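Local coordinates for beta-xylosidase (Uncultured organism, PDB 4MLG), which probably hydrolyses beta-1,4-linked xylosaccharides, removing xylose units from their non-reducing ends, on a beta-propeller fold of glycoside hydrolase family 43, at residues 181-186 with 200-205; 133-138 with 221-226; 215-220 with 240-245; 246-251 with 262-267; 205-210 with 258-263. One frame throughout, in Å; residues are numbered along the deposited sequence.

Interaction 1. Residues 181-186 with 200-205; sequences LCPKVV and RDLMIL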
# COMPACT_ATOMS: atom_id res chain seq x y z
N LEU A 181 16.30 12.52 6.46
CA LEU A 181 15.20 12.40 5.52
C LEU A 181 14.49 13.74 5.33
O LEU A 181 14.34 14.51 6.28
CB LEU A 181 14.19 11.34 5.98
CG LEU A 181 14.66 9.88 5.93
CD1 LEU A 181 13.54 8.95 6.35
CD2 LEU A 181 15.16 9.54 4.54
N CYS A 182 14.07 14.01 4.10
CA CYS A 182 13.39 15.26 3.79
C CYS A 182 11.89 15.04 3.75
O CYS A 182 11.42 13.94 3.46
CB CYS A 182 13.86 15.79 2.43
SG CYS A 182 15.65 15.95 2.26
N PRO A 183 11.12 16.10 4.05
CA PRO A 183 9.67 16.03 3.82
C PRO A 183 9.40 15.97 2.32
O PRO A 183 10.28 16.33 1.53
CB PRO A 183 9.17 17.36 4.40
CG PRO A 183 10.35 18.27 4.36
CD PRO A 183 11.53 17.39 4.63
N LYS A 184 8.22 15.51 1.93
CA LYS A 184 7.92 15.33 0.52
C LYS A 184 6.99 16.41 -0.02
O LYS A 184 6.13 16.92 0.70
CB LYS A 184 7.32 13.95 0.27
CG LYS A 184 8.27 12.80 0.58
CD LYS A 184 9.49 12.85 -0.32
CE LYS A 184 10.47 11.73 -0.00
NZ LYS A 184 11.65 11.76 -0.91
N VAL A 185 7.16 16.74 -1.29
CA VAL A 185 6.31 17.71 -1.97
C VAL A 185 5.81 17.12 -3.29
O VAL A 185 6.57 16.48 -4.02
CB VAL A 185 7.06 19.04 -2.23
CG1 VAL A 185 8.41 18.78 -2.90
CG2 VAL A 185 6.21 19.98 -3.07
N VAL A 186 4.53 17.31 -3.58
CA VAL A 186 3.95 16.81 -4.82
C VAL A 186 2.83 17.73 -5.31
O VAL A 186 2.03 18.23 -4.51
CB VAL A 186 3.45 15.35 -4.67
CG1 VAL A 186 2.37 15.25 -3.61
CG2 VAL A 186 2.96 14.81 -6.01
N ARG A 200 8.70 14.45 -4.44
CA ARG A 200 10.15 14.61 -4.38
C ARG A 200 10.58 15.25 -3.06
O ARG A 200 9.76 15.82 -2.34
CB ARG A 200 10.65 15.42 -5.57
CG ARG A 200 9.82 16.67 -5.86
CD ARG A 200 10.31 17.37 -7.12
NE ARG A 200 9.22 17.64 -8.05
CZ ARG A 200 9.36 18.31 -9.19
NH1 ARG A 200 10.55 18.78 -9.55
NH2 ARG A 200 8.31 18.51 -9.98
N ASP A 201 11.87 15.15 -2.76
CA ASP A 201 12.42 15.73 -1.55
C ASP A 201 12.26 17.25 -1.52
O ASP A 201 12.60 17.94 -2.49
CB ASP A 201 13.91 15.38 -1.40
CG ASP A 201 14.13 13.94 -1.01
OD1 ASP A 201 13.26 13.36 -0.33
OD2 ASP A 201 15.18 13.37 -1.38
N LEU A 202 11.72 17.76 -0.42
CA LEU A 202 11.76 19.19 -0.15
C LEU A 202 12.99 19.45 0.70
O LEU A 202 12.93 19.37 1.93
CB LEU A 202 10.51 19.65 0.59
CG LEU A 202 10.42 21.17 0.78
CD1 LEU A 202 10.04 21.86 -0.53
CD2 LEU A 202 9.45 21.54 1.89
N MET A 203 14.10 19.74 0.04
CA MET A 203 15.38 19.87 0.73
C MET A 203 15.39 20.99 1.76
O MET A 203 15.10 22.15 1.44
CB MET A 203 16.51 20.08 -0.28
CG MET A 203 16.56 19.03 -1.37
SD MET A 203 17.84 19.35 -2.61
CE MET A 203 19.32 19.06 -1.65
N ILE A 204 15.69 20.64 3.00
CA ILE A 204 15.90 21.64 4.05
C ILE A 204 17.40 21.74 4.33
O ILE A 204 18.05 20.74 4.63
CB ILE A 204 15.12 21.30 5.33
CG1 ILE A 204 13.66 20.99 5.00
CG2 ILE A 204 15.21 22.44 6.33
CD1 ILE A 204 12.81 20.70 6.21
N LEU A 205 17.94 22.95 4.22
CA LEU A 205 19.39 23.13 4.25
C LEU A 205 19.91 23.90 5.47
O LEU A 205 19.13 24.43 6.26
CB LEU A 205 19.85 23.85 2.98
CG LEU A 205 19.43 23.24 1.64
CD1 LEU A 205 20.01 24.04 0.49
CD2 LEU A 205 19.86 21.79 1.56
O HOH W 1 14.80 12.25 1.90
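Pro-183 packs its ring against Leu-202 and Ile-204, while the next residue, Lys-184, reaches Asp-201. The proline and the isoleucine cross at about a right angle, CD of Pro-183 lying 3.9 Å from CD1 of Ile-204. CG of Pro-183 sits 4.0 Å from CB of Leu-202. An alanine in place of Pro-183 would probably leave a gap beside CD1 of Ile-204 and lose the grip of the ring on Leu-202. Lys-184 and Asp-201 run side by side and point the same way; NZ and OD1 form a salt bridge, modelled too short for its exact geometry to be trusted. A bend at chi2 (-63°) brings CD of the lysine to 3.6 Å from the carbonyl O of Arg-200. OD1 also accepts from a water, which in turn takes the N-H of Cys-182.

Backbone bonds fix this register. Pro-183 O receives the N-H of Leu-202 at 2.8 Å, and Val-185 and Arg-200 form a hydrogen-bonded antiparallel pair, Val-185 N to Arg-200 O being 3.0 Å. On the face they share, Val-185 CG1 lies 3.9 Å from Arg-200 CG, and the guanidinium continues to a salt bridge with Glu-197. The result is a beta hairpin of strands 184-188 and 200-205. Strand 147-151 adds its backbone beyond Lys-184 and Val-186, and Phe-236 of strand 233-239 packs on Pro-183, Leu-202 and Ile-204.

Interaction 2. Residues 133-138 with 221-226; sequences YSMDPC and FFEASW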
# COMPACT_ATOMS: atom_id res chain seq x y z
N TYR A 133 1.66 7.90 0.50
CA TYR A 133 2.25 7.20 1.63
C TYR A 133 2.55 8.17 2.77
O TYR A 133 2.42 9.38 2.60
CB TYR A 133 3.51 6.44 1.20
CG TYR A 133 4.65 7.32 0.71
CD1 TYR A 133 5.67 7.70 1.57
CD2 TYR A 133 4.70 7.75 -0.61
CE1 TYR A 133 6.72 8.49 1.13
CE2 TYR A 133 5.74 8.55 -1.06
CZ TYR A 133 6.75 8.91 -0.18
OH TYR A 133 7.79 9.69 -0.62
N SER A 134 2.94 7.63 3.91
CA SER A 134 3.20 8.42 5.11
C SER A 134 1.98 9.25 5.53
O SER A 134 0.84 8.89 5.20
CB SER A 134 4.43 9.31 4.94
OG SER A 134 4.80 9.91 6.16
N MET A 135 2.21 10.35 6.24
CA MET A 135 1.10 11.12 6.81
C MET A 135 1.39 12.62 6.94
O MET A 135 2.31 13.15 6.31
CB MET A 135 0.71 10.54 8.17
CG MET A 135 1.89 9.97 8.95
SD MET A 135 3.12 11.21 9.41
CE MET A 135 2.61 11.58 11.08
N ASP A 136 0.59 13.28 7.77
CA ASP A 136 0.66 14.73 7.99
C ASP A 136 0.71 15.56 6.70
O ASP A 136 1.69 16.26 6.45
CB ASP A 136 1.85 15.08 8.88
CG ASP A 136 1.59 14.78 10.35
OD1 ASP A 136 0.59 14.10 10.64
OD2 ASP A 136 2.40 15.21 11.20
N PRO A 137 -0.35 15.48 5.88
CA PRO A 137 -0.35 16.25 4.63
C PRO A 137 -0.67 17.72 4.87
O PRO A 137 -1.41 18.06 5.79
CB PRO A 137 -1.48 15.60 3.83
CG PRO A 137 -2.42 15.13 4.87
CD PRO A 137 -1.57 14.67 6.02
N CYS A 138 -0.09 18.58 4.04
CA CYS A 138 -0.38 20.00 4.05
C CYS A 138 -0.65 20.46 2.62
O CYS A 138 0.19 20.26 1.74
CB CYS A 138 0.79 20.79 4.64
SG CYS A 138 0.74 22.57 4.32
N PHE A 221 13.89 17.68 10.05
CA PHE A 221 12.45 17.48 9.90
C PHE A 221 11.98 16.19 10.57
O PHE A 221 12.62 15.14 10.43
CB PHE A 221 12.06 17.47 8.42
CG PHE A 221 10.61 17.18 8.19
CD1 PHE A 221 9.66 18.19 8.30
CD2 PHE A 221 10.18 15.91 7.85
CE1 PHE A 221 8.32 17.93 8.09
CE2 PHE A 221 8.84 15.64 7.63
CZ PHE A 221 7.91 16.65 7.75
N PHE A 222 10.87 16.27 11.29
CA PHE A 222 10.26 15.10 11.90
C PHE A 222 8.84 14.90 11.38
O PHE A 222 8.52 13.84 10.85
CB PHE A 222 10.25 15.23 13.43
CG PHE A 222 9.86 13.96 14.15
CD1 PHE A 222 10.82 13.03 14.52
CD2 PHE A 222 8.53 13.70 14.45
CE1 PHE A 222 10.46 11.87 15.18
CE2 PHE A 222 8.16 12.54 15.11
CZ PHE A 222 9.13 11.62 15.47
N GLU A 223 8.01 15.93 11.51
CA GLU A 223 6.62 15.87 11.07
C GLU A 223 5.97 17.25 11.05
O GLU A 223 6.65 18.26 11.21
CB GLU A 223 5.80 14.95 11.98
CG GLU A 223 5.65 15.47 13.40
CD GLU A 223 4.76 14.61 14.26
OE1 GLU A 223 4.46 13.47 13.85
OE2 GLU A 223 4.35 15.07 15.35
N ALA A 224 4.66 17.28 10.84
CA ALA A 224 3.86 18.50 10.88
C ALA A 224 4.27 19.55 9.84
O ALA A 224 4.55 20.70 10.19
CB ALA A 224 3.86 19.11 12.28
N SER A 225 4.28 19.16 8.57
CA SER A 225 4.61 20.09 7.49
C SER A 225 3.57 21.19 7.37
O SER A 225 2.37 20.94 7.47
CB SER A 225 4.72 19.35 6.16
OG SER A 225 5.89 18.55 6.10
N TRP A 226 4.03 22.42 7.16
CA TRP A 226 3.14 23.55 6.90
C TRP A 226 3.83 24.60 6.04
O TRP A 226 5.03 24.83 6.17
CB TRP A 226 2.63 24.17 8.20
CG TRP A 226 1.58 25.21 7.98
CD1 TRP A 226 1.76 26.56 7.90
CD2 TRP A 226 0.17 24.99 7.80
NE1 TRP A 226 0.56 27.19 7.69
CE2 TRP A 226 -0.43 26.25 7.62
CE3 TRP A 226 -0.64 23.85 7.78
CZ2 TRP A 226 -1.80 26.40 7.42
CZ3 TRP A 226 -2.00 24.00 7.58
CH2 TRP A 226 -2.57 25.27 7.40
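Asp-136 extends its side chain to the backbone of Ala-224 and the side chain of Glu-223. CB points toward residues 221-226, and a chi1 of -76°, with CG anti to the carbonyl carbon, brings CG to 4.0 Å from Ala-224 N. At the tip, OD2 accepts the N-H of Ala-224 at 3.1 Å through its anti lone pair, with a bent N-H...O angle of 143°. The same OD2 is 3.5 Å from CB of Glu-223 and 3.8 Å from its OE1, the two carboxylate planes standing 45° apart. CE of Met-135 also comes to 3.8 Å from that OE1. Two residues on, Cys-138 makes a sulfur-aromatic contact, its SG 4.6 Å from the centroid of the six-membered ring of Trp-226.

A sulfate, probably from the crystallisation liquor, lies about 3 Å from the Asp-136 side chain, and the Trp-226 side chain is about 4 Å from the calcium ion held by Asp-85 and His-274. This is consistent with the central pocket of a family 43 propeller. The segments run nearly parallel, between Trp-84, Asp-85 and Asp-87 of strand 81-91 and strand 233-239, where Phe-222 and Glu-223 both face Ser-239 in a classic beta bulge.

Interaction 3. Residues 215-220 with 240-245; sequences GDTKRR and TGDTHL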
# COMPACT_ATOMS: atom_id res chain seq x y z
N GLY A 215 21.67 13.59 12.75
CA GLY A 215 21.99 13.84 14.14
C GLY A 215 21.48 15.19 14.61
O GLY A 215 21.24 15.39 15.80
N ASP A 216 21.31 16.12 13.68
CA ASP A 216 20.84 17.46 14.01
C ASP A 216 19.35 17.45 14.35
O ASP A 216 18.55 18.07 13.65
CB ASP A 216 21.11 18.41 12.85
CG ASP A 216 21.12 19.87 13.27
OD1 ASP A 216 20.57 20.19 14.35
OD2 ASP A 216 21.67 20.70 12.52
N THR A 217 18.99 16.76 15.43
CA THR A 217 17.59 16.54 15.77
C THR A 217 16.85 17.80 16.23
O THR A 217 15.64 17.77 16.46
CB THR A 217 17.43 15.45 16.85
OG1 THR A 217 18.08 15.86 18.05
CG2 THR A 217 18.02 14.13 16.37
N LYS A 218 17.58 18.90 16.38
CA LYS A 218 16.97 20.16 16.79
C LYS A 218 16.52 21.00 15.59
O LYS A 218 15.83 22.00 15.75
CB LYS A 218 17.92 20.96 17.69
CG LYS A 218 17.66 20.75 19.18
CD LYS A 218 18.76 21.36 20.04
CE LYS A 218 19.94 20.42 20.19
NZ LYS A 218 20.92 20.91 21.20
N ARG A 219 16.92 20.57 14.40
CA ARG A 219 16.59 21.29 13.17
C ARG A 219 16.03 20.35 12.11
O ARG A 219 15.27 20.76 11.24
CB ARG A 219 17.82 22.02 12.63
CG ARG A 219 18.39 23.06 13.59
CD ARG A 219 19.89 23.22 13.40
NE ARG A 219 20.23 24.01 12.22
CZ ARG A 219 21.45 24.04 11.68
NH1 ARG A 219 22.43 23.32 12.21
NH2 ARG A 219 21.68 24.79 10.62
N ARG A 220 16.40 19.07 12.21
CA ARG A 220 15.97 18.04 11.27
C ARG A 220 14.45 17.89 11.24
O ARG A 220 13.79 17.98 12.28
CB ARG A 220 16.63 16.70 11.63
CG ARG A 220 15.89 15.47 11.14
CD ARG A 220 15.59 14.52 12.29
NE ARG A 220 14.76 15.15 13.31
CZ ARG A 220 14.37 14.56 14.43
NH1 ARG A 220 14.74 13.31 14.69
NH2 ARG A 220 13.61 15.21 15.30
N THR A 240 9.94 19.10 15.12
CA THR A 240 11.21 18.38 15.21
C THR A 240 11.11 17.16 16.11
O THR A 240 12.12 16.52 16.42
CB THR A 240 12.34 19.29 15.72
OG1 THR A 240 12.05 19.72 17.05
CG2 THR A 240 12.49 20.51 14.82
N GLY A 241 9.89 16.84 16.55
CA GLY A 241 9.64 15.61 17.28
C GLY A 241 10.28 15.49 18.65
O GLY A 241 9.79 16.07 19.63
N ASP A 242 11.38 14.74 18.72
CA ASP A 242 12.01 14.42 20.00
C ASP A 242 12.75 15.59 20.65
O ASP A 242 13.30 15.45 21.74
CB ASP A 242 12.93 13.21 19.86
CG ASP A 242 14.03 13.43 18.84
OD1 ASP A 242 13.84 14.27 17.93
OD2 ASP A 242 15.08 12.77 18.94
N THR A 243 12.78 16.73 19.97
CA THR A 243 13.32 17.95 20.57
C THR A 243 12.20 18.95 20.83
O THR A 243 12.43 20.04 21.35
CB THR A 243 14.42 18.58 19.71
OG1 THR A 243 13.98 18.68 18.35
CG2 THR A 243 15.69 17.74 19.77
N HIS A 244 10.98 18.56 20.46
CA HIS A 244 9.76 19.30 20.80
C HIS A 244 9.75 20.75 20.31
O HIS A 244 9.26 21.64 20.99
CB HIS A 244 9.53 19.26 22.32
CG HIS A 244 9.74 17.91 22.93
ND1 HIS A 244 10.98 17.38 23.18
CD2 HIS A 244 8.84 16.98 23.35
CE1 HIS A 244 10.85 16.19 23.72
NE2 HIS A 244 9.57 15.92 23.83
N LEU A 245 10.29 20.98 19.11
CA LEU A 245 10.36 22.33 18.56
C LEU A 245 9.50 22.48 17.31
O LEU A 245 9.30 21.53 16.56
CB LEU A 245 11.80 22.68 18.20
CG LEU A 245 12.88 22.54 19.27
CD1 LEU A 245 14.25 22.70 18.65
CD2 LEU A 245 12.66 23.55 20.38
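Thr-243 holds OG1 between its backbone N and carbonyl carbon (chi1 49°), and from there the hydroxyl meets the carbonyl of Thr-217. Residues 240-245 are the loop of the hairpin formed by strands 233-239 and 246-251, and they dock on the turn at 215-220, which opens with an inverse gamma turn centred on Asp-216. Thr-243 OG1 donates to Thr-217 O at 2.7 Å, approaching from 28° out of the carbonyl plane. It is itself the acceptor for Thr-240 OG1, which takes the N-H of Leu-245 at 3.0 Å. A chain of polar bonds thus carries the hold of one loop across to the other, in which the hydroxyls of Thr-240 and Thr-243 each give one bond and receive one.

Beside this chain, NH2 of Arg-220 forms a salt bridge with OD1 of Asp-242 at 2.8 Å, the guanidinium and carboxylate planes 34° apart. Crowding around NH2 in the model makes its place less sure. CB of Thr-217 lies 3.9 Å above the centre of one guanidinium face. Lys-218 crosses Thr-243 at about a right angle, CG to CG2 being 3.6 Å, and then leads its chain away, while CD1 of Leu-245 closes to 3.4 Å from the carbonyl O of Lys-218.

Interaction 4. Residues 246-251 with 262-267; sequences ICYATG and GVILTP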
# COMPACT_ATOMS: atom_id res chain seq x y z
N ILE A 246 9.00 23.69 17.10
CA ILE A 246 8.40 24.06 15.83
C ILE A 246 9.32 25.05 15.13
O ILE A 246 9.34 26.24 15.46
CB ILE A 246 6.99 24.68 16.00
CG1 ILE A 246 6.03 23.65 16.59
CG2 ILE A 246 6.46 25.18 14.66
CD1 ILE A 246 5.70 22.51 15.64
N CYS A 247 10.11 24.55 14.19
CA CYS A 247 11.07 25.38 13.48
C CYS A 247 10.48 25.89 12.17
O CYS A 247 9.33 25.57 11.84
CB CYS A 247 12.36 24.60 13.20
SG CYS A 247 13.25 24.08 14.69
N TYR A 248 11.25 26.68 11.43
CA TYR A 248 10.79 27.17 10.14
C TYR A 248 11.96 27.49 9.20
O TYR A 248 13.06 27.83 9.65
CB TYR A 248 9.89 28.39 10.30
CG TYR A 248 10.62 29.69 10.56
CD1 TYR A 248 10.80 30.63 9.56
CD2 TYR A 248 11.14 29.97 11.82
CE1 TYR A 248 11.47 31.81 9.80
CE2 TYR A 248 11.81 31.15 12.07
CZ TYR A 248 11.97 32.07 11.06
OH TYR A 248 12.64 33.25 11.30
N ALA A 249 11.71 27.37 7.90
CA ALA A 249 12.71 27.67 6.89
C ALA A 249 12.12 28.60 5.83
O ALA A 249 10.91 28.85 5.83
CB ALA A 249 13.20 26.38 6.26
N THR A 250 12.97 29.11 4.95
CA THR A 250 12.51 30.03 3.91
C THR A 250 13.01 29.65 2.52
O THR A 250 14.08 29.05 2.37
CB THR A 250 12.91 31.49 4.22
OG1 THR A 250 14.32 31.55 4.46
CG2 THR A 250 12.17 32.00 5.44
N GLY A 251 12.22 30.00 1.51
CA GLY A 251 12.55 29.70 0.13
C GLY A 251 11.83 30.65 -0.81
O GLY A 251 11.04 31.48 -0.37
N GLY A 262 15.09 29.51 12.16
CA GLY A 262 15.05 29.52 13.61
C GLY A 262 13.93 28.70 14.22
O GLY A 262 13.47 27.72 13.64
N VAL A 263 13.51 29.11 15.41
CA VAL A 263 12.48 28.39 16.16
C VAL A 263 11.24 29.26 16.34
O VAL A 263 11.34 30.40 16.80
CB VAL A 263 13.00 27.96 17.54
CG1 VAL A 263 11.90 27.29 18.35
CG2 VAL A 263 14.21 27.04 17.40
N ILE A 264 10.08 28.72 15.98
CA ILE A 264 8.82 29.43 16.19
C ILE A 264 8.27 29.15 17.58
O ILE A 264 7.83 30.06 18.28
CB ILE A 264 7.76 29.03 15.15
CG1 ILE A 264 8.27 29.29 13.73
CG2 ILE A 264 6.46 29.79 15.38
CD1 ILE A 264 7.23 29.02 12.66
N LEU A 265 8.32 27.88 17.98
CA LEU A 265 7.75 27.46 19.26
C LEU A 265 8.69 26.58 20.07
O LEU A 265 9.15 25.54 19.60
CB LEU A 265 6.42 26.73 19.02
CG LEU A 265 5.59 26.42 20.27
CD1 LEU A 265 5.12 27.71 20.92
CD2 LEU A 265 4.41 25.52 19.92
N THR A 266 8.98 27.01 21.30
CA THR A 266 9.77 26.22 22.24
C THR A 266 8.91 25.06 22.76
O THR A 266 7.69 25.08 22.57
CB THR A 266 10.23 27.11 23.42
OG1 THR A 266 9.09 27.67 24.08
CG2 THR A 266 11.12 28.23 22.92
N PRO A 267 9.53 24.04 23.38
CA PRO A 267 8.78 22.88 23.88
C PRO A 267 7.54 23.22 24.70
O PRO A 267 7.55 24.17 25.48
CB PRO A 267 9.81 22.16 24.75
CG PRO A 267 11.10 22.44 24.08
CD PRO A 267 10.99 23.84 23.53
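Ile-246 and Leu-265 stand side by side on one face of the sheet, pointing the same way, with their CB atoms 3.7 Å apart. CG2 of Ile-246 also reaches Ile-264, at 4.1 Å from its CB, the two side chains crossing obliquely. Tyr-248, on the same face as Ile-246 and Leu-265, crosses Ile-264 at about a right angle. Its CG is held between the backbone N and the carbonyl carbon (chi1 78°), and CD2 comes to 3.5 Å from Ile-264 CG1. Farther round the ring, CE2 lies 3.7 Å from the backbone N of Gly-262. The phenol oxygen bonds outside the pair, with Ile-316 N. An alanine in place of Tyr-248 would probably leave that N-H without its partner and open a gap beside CG1 of Ile-264 and the backbone of Gly-262. On the opposite face, Cys-247 SG packs 4.1 Å from CG2 of Val-263.

The backbone explains why two consecutive residues crowd around Ile-246. Its carbonyl O accepts from both Ile-264 N and Leu-265 N, the latter at 3.2 Å in the carbonyl plane and on a lone pair, while its N donates to Leu-265 O. Tyr-248 N adds a weak bond to Gly-262 O. Ile-264 and Leu-265 facing the single residue Ile-246 make a classic beta bulge, here in the antiparallel hairpin of strands 246-251 and 258-265.

Interaction 5. Residues 205-210 with 258-263; sequences LDEKGK and FTYRGV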
# COMPACT_ATOMS: atom_id res chain seq x y z
N LEU A 205 17.94 22.95 4.22
CA LEU A 205 19.39 23.13 4.25
C LEU A 205 19.91 23.90 5.47
O LEU A 205 19.13 24.43 6.26
CB LEU A 205 19.85 23.85 2.98
CG LEU A 205 19.43 23.24 1.64
CD1 LEU A 205 20.01 24.04 0.49
CD2 LEU A 205 19.86 21.79 1.56
N ASP A 206 21.23 23.95 5.58
CA ASP A 206 21.92 24.78 6.57
C ASP A 206 21.85 26.24 6.16
O ASP A 206 21.18 26.59 5.19
CB ASP A 206 23.40 24.39 6.65
CG ASP A 206 23.64 23.17 7.50
OD1 ASP A 206 22.92 22.98 8.50
OD2 ASP A 206 24.56 22.39 7.17
N GLU A 207 22.56 27.08 6.90
CA GLU A 207 22.79 28.45 6.46
C GLU A 207 23.92 28.42 5.44
O GLU A 207 24.15 29.39 4.72
CB GLU A 207 23.17 29.35 7.64
CG GLU A 207 22.14 29.39 8.76
CD GLU A 207 22.25 28.22 9.72
OE1 GLU A 207 23.20 27.42 9.58
OE2 GLU A 207 21.40 28.10 10.63
N LYS A 208 24.60 27.28 5.38
CA LYS A 208 25.67 27.06 4.41
C LYS A 208 25.17 26.31 3.19
O LYS A 208 25.94 25.97 2.29
CB LYS A 208 26.82 26.29 5.07
CG LYS A 208 27.45 27.01 6.25
CD LYS A 208 27.92 28.40 5.84
CE LYS A 208 28.46 29.18 7.02
NZ LYS A 208 28.90 30.55 6.65
N GLY A 209 23.86 26.05 3.15
CA GLY A 209 23.25 25.41 2.00
C GLY A 209 23.47 23.91 1.96
O GLY A 209 23.33 23.28 0.91
N LYS A 210 23.81 23.33 3.11
CA LYS A 210 24.02 21.89 3.21
C LYS A 210 22.81 21.21 3.84
O LYS A 210 22.22 21.73 4.78
CB LYS A 210 25.28 21.60 4.03
CG LYS A 210 25.59 20.12 4.20
CD LYS A 210 26.85 19.91 5.02
CE LYS A 210 27.13 18.43 5.23
NZ LYS A 210 27.31 17.71 3.94
N PHE A 258 14.68 24.80 1.00
CA PHE A 258 14.39 25.76 2.06
C PHE A 258 15.52 25.82 3.07
O PHE A 258 15.98 24.80 3.56
CB PHE A 258 13.07 25.42 2.75
CG PHE A 258 11.86 25.89 2.00
CD1 PHE A 258 11.12 26.97 2.46
CD2 PHE A 258 11.45 25.26 0.83
CE1 PHE A 258 10.01 27.42 1.78
CE2 PHE A 258 10.34 25.70 0.14
CZ PHE A 258 9.62 26.78 0.61
N THR A 259 15.96 27.04 3.38
CA THR A 259 17.05 27.24 4.33
C THR A 259 16.51 27.50 5.73
O THR A 259 15.71 28.41 5.94
CB THR A 259 17.94 28.42 3.90
OG1 THR A 259 18.72 28.04 2.76
CG2 THR A 259 18.87 28.83 5.03
N TYR A 260 16.95 26.68 6.69
CA TYR A 260 16.58 26.83 8.09
C TYR A 260 16.82 28.25 8.60
O TYR A 260 17.81 28.89 8.24
CB TYR A 260 17.35 25.83 8.96
CG TYR A 260 17.20 26.05 10.45
CD1 TYR A 260 16.13 25.51 11.15
CD2 TYR A 260 18.13 26.81 11.17
CE1 TYR A 260 15.98 25.71 12.51
CE2 TYR A 260 17.99 27.01 12.53
CZ TYR A 260 16.92 26.46 13.20
OH TYR A 260 16.78 26.66 14.55
N ARG A 261 15.91 28.73 9.45
CA ARG A 261 16.01 30.09 9.98
C ARG A 261 16.08 30.12 11.50
O ARG A 261 17.00 30.69 12.07
CB ARG A 261 14.85 30.95 9.47
CG ARG A 261 14.96 31.32 8.01
CD ARG A 261 16.16 32.23 7.79
NE ARG A 261 16.53 32.34 6.38
CZ ARG A 261 17.77 32.21 5.92
NH1 ARG A 261 18.76 31.97 6.77
NH2 ARG A 261 18.02 32.32 4.62
N GLY A 262 15.09 29.51 12.16
CA GLY A 262 15.05 29.52 13.61
C GLY A 262 13.93 28.70 14.22
O GLY A 262 13.47 27.72 13.64
N VAL A 263 13.51 29.11 15.41
CA VAL A 263 12.48 28.39 16.16
C VAL A 263 11.24 29.26 16.34
O VAL A 263 11.34 30.40 16.80
CB VAL A 263 13.00 27.96 17.54
CG1 VAL A 263 11.90 27.29 18.35
CG2 VAL A 263 14.21 27.04 17.40
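Leu-205 is gripped by two backbone hydrogen bonds from the strand beside it. Its N donates to Phe-258 O at 2.8 Å, and its O receives the N-H of Tyr-260 at 3.2 Å. Both bonds flank Thr-259, which pairs with Leu-205 as a parallel bridge. That bridge is where the hairpin of strands 184-188 and 200-205 meets the hairpin of strands 246-251 and 258-265, a parallel junction between two neighbouring blades of the propeller, each antiparallel within itself.

Van der Waals contacts follow as the chain turns away from the sheet. CG2 of Thr-259 lies 3.2 Å from the carbonyl O of Asp-206, and CB of Tyr-260 is 3.5 Å from Leu-205 O.

Charged groups gather at the exposed turn. Glu-207 bends at chi2 (83°), and its OE2 comes in the plane of the Tyr-260 ring to its edge, 3.6 Å from CD2, with the carboxylate nearly perpendicular to the ring. The side chains of Glu-207 and Tyr-260 lie alongside each other. Asp-206 OD1 forms a salt bridge with Arg-219 NH2, which also makes a long, weak ion pair with Glu-207 OE1.

How the interactions relate
Interactions 1, 5 and 4 follow one another across the junction of two neighbouring blades: interaction 5 shares Leu-205 with the first and Gly-262 and Val-263 with the last, and its centre lies about 13 Å and 11 Å from theirs. Interaction 3 joins two loops beside them: its Thr-240 CG2 lies 3.7 Å from Cys-247 SG of interaction 4, and Arg-219 forms a salt bridge with Asp-206 of interaction 5. Interaction 2 lies near the calcium ion, probably at the central pocket, and touches interaction 1, where Pro-183 CB is 3.6 Å from Phe-221 CZ, and interaction 3, through Phe-222. The side chains of Ile-246 and Pro-183 lie about 9 Å and 12 Å from the calcium.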